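Local coordinates for protein aerobactin synthase IucA (Klebsiella pneumoniae subsp. pneumoniae, PDB 5JM8) that probably catalyses an ATP-dependent ligation step in the biosynthesis of the siderophore aerobactin, as a member of the NIS synthetase family, at residues A[56-60]-A[506-510]. Numbering follows the deposited sequence.
Sequences YFSPT and EANLM
Three hydroxyls, those of Tyr56, Ser58 and Thr60, converge on the buried carboxylate of Glu506. Tyr56 OH donates to the anti lone pair of Glu506 OE2 at 2.6 Å, with ring and carboxylate planes only 24° apart. Glu506 OE2 takes a second bond on its syn side, 15° out of the carboxylate plane, from Ser58 OG, 2.8 Å away, while Thr60 OG1 donates to the syn lone pair of Glu506 OE1 at 2.5 Å. Three donated hydrogen bonds hold both carboxylate oxygens and restrict the rotation of the group; such a setting would probably favour the ionised form. Glu506 spans the gap because its chain runs extended beyond CG (chi2 -169°). Ser58 OG also accepts from Thr60 N at 2.9 Å, tying two donors together, and His62 ND1, hydrogen-bonded to Thr60 OG1, is a second-shell partner. Packing is looser beside this polar cluster: buried Thr60 CG2 meets Met510 SD tip to tip at 4.1 Å, and on the solvent side exposed Pro59 brings CG to 4.2 Å from Met510 CE. Helix 475-500 covers Thr60 and Glu506 through Ala496. The contact fastens the loop between antiparallel strands 49-54 and 64-72, braced by an ST turn at Ser58, to the first turn of helix 506-521.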
loop_
_atom_site.group_PDB
_atom_site.type_symbol
_atom_site.label_atom_id
_atom_site.label_comp_id
_atom_site.label_asym_id
_atom_site.label_seq_id
_atom_site.Cartn_x
_atom_site.Cartn_y
_atom_site.Cartn_z
ATOM N N TYR A 56 -19.638 38.565 2.590
ATOM C CA TYR A 56 -20.055 38.042 1.293
ATOM C C TYR A 56 -21.570 37.927 1.203
ATOM O O TYR A 56 -22.197 37.241 2.009
ATOM C CB TYR A 56 -19.421 36.676 1.032
ATOM C CG TYR A 56 -19.877 36.034 -0.259
ATOM C CD1 TYR A 56 -19.440 36.514 -1.486
ATOM C CD2 TYR A 56 -20.740 34.944 -0.251
ATOM C CE1 TYR A 56 -19.852 35.930 -2.668
ATOM C CE2 TYR A 56 -21.155 34.353 -1.432
ATOM C CZ TYR A 56 -20.708 34.850 -2.635
ATOM O OH TYR A 56 -21.119 34.271 -3.811
ATOM N N PHE A 57 -22.147 38.604 0.214
ATOM C CA PHE A 57 -23.576 38.513 -0.047
ATOM C C PHE A 57 -23.843 37.514 -1.166
ATOM O O PHE A 57 -23.265 37.608 -2.248
ATOM C CB PHE A 57 -24.152 39.880 -0.412
ATOM C CG PHE A 57 -25.637 39.866 -0.624
ATOM C CD1 PHE A 57 -26.504 39.974 0.451
ATOM C CD2 PHE A 57 -26.167 39.730 -1.895
ATOM C CE1 PHE A 57 -27.873 39.953 0.260
ATOM C CE2 PHE A 57 -27.535 39.710 -2.092
ATOM C CZ PHE A 57 -28.389 39.822 -1.011
ATOM N N SER A 58 -24.729 36.565 -0.886
ATOM C CA SER A 58 -25.037 35.477 -1.801
ATOM C C SER A 58 -26.467 35.565 -2.321
ATOM O O SER A 58 -27.404 35.707 -1.532
ATOM C CB SER A 58 -24.833 34.132 -1.106
ATOM O OG SER A 58 -25.437 33.083 -1.840
ATOM N N PRO A 59 -26.645 35.476 -3.649
ATOM C CA PRO A 59 -28.011 35.417 -4.184
ATOM C C PRO A 59 -28.688 34.076 -3.932
ATOM O O PRO A 59 -29.834 33.885 -4.336
ATOM C CB PRO A 59 -27.814 35.650 -5.682
ATOM C CG PRO A 59 -26.424 35.225 -5.956
ATOM C CD PRO A 59 -25.640 35.552 -4.726
ATOM N N THR A 60 -27.976 33.163 -3.278
ATOM C CA THR A 60 -28.546 31.893 -2.851
ATOM C C THR A 60 -28.501 31.795 -1.329
ATOM O O THR A 60 -28.595 30.708 -0.763
ATOM C CB THR A 60 -27.801 30.700 -3.477
ATOM O OG1 THR A 60 -26.390 30.852 -3.275
ATOM C CG2 THR A 60 -28.090 30.618 -4.965
ATOM N N GLU A 506 -21.602 33.799 -8.525
ATOM C CA GLU A 506 -22.640 32.772 -8.534
ATOM C C GLU A 506 -23.507 32.943 -9.770
ATOM O O GLU A 506 -23.903 31.965 -10.402
ATOM C CB GLU A 506 -23.510 32.843 -7.277
ATOM C CG GLU A 506 -22.748 32.639 -5.980
ATOM C CD GLU A 506 -23.657 32.439 -4.779
ATOM O OE1 GLU A 506 -24.717 31.795 -4.928
ATOM O OE2 GLU A 506 -23.309 32.931 -3.685
ATOM N N ALA A 507 -23.783 34.200 -10.109
ATOM C CA ALA A 507 -24.614 34.539 -11.260
ATOM C C ALA A 507 -24.059 33.923 -12.540
ATOM O O ALA A 507 -24.800 33.331 -13.324
ATOM C CB ALA A 507 -24.724 36.051 -11.405
ATOM N N ASN A 508 -22.754 34.061 -12.741
ATOM C CA ASN A 508 -22.108 33.505 -13.920
ATOM C C ASN A 508 -22.107 31.982 -13.897
ATOM O O ASN A 508 -22.357 31.339 -14.914
ATOM C CB ASN A 508 -20.673 34.019 -14.040
ATOM C CG ASN A 508 -20.604 35.477 -14.453
ATOM O OD1 ASN A 508 -21.580 36.047 -14.946
ATOM N ND2 ASN A 508 -19.440 36.086 -14.264
ATOM N N LEU A 509 -21.825 31.405 -12.736
ATOM C CA LEU A 509 -21.746 29.956 -12.617
ATOM C C LEU A 509 -23.124 29.326 -12.778
ATOM O O LEU A 509 -23.253 28.244 -13.344
ATOM C CB LEU A 509 -21.128 29.562 -11.275
ATOM C CG LEU A 509 -19.679 30.022 -11.075
ATOM C CD1 LEU A 509 -19.223 29.792 -9.636
ATOM C CD2 LEU A 509 -18.744 29.331 -12.058
ATOM N N MET A 510 -24.154 30.010 -12.287
ATOM C CA MET A 510 -25.523 29.532 -12.446
ATOM C C MET A 510 -25.974 29.647 -13.903
ATOM O O MET A 510 -26.919 28.973 -14.320
ATOM C CB MET A 510 -26.478 30.305 -11.531
ATOM C CG MET A 510 -26.358 29.934 -10.057
ATOM S SD MET A 510 -27.652 30.633 -9.005
ATOM C CE MET A 510 -27.152 32.350 -8.918
#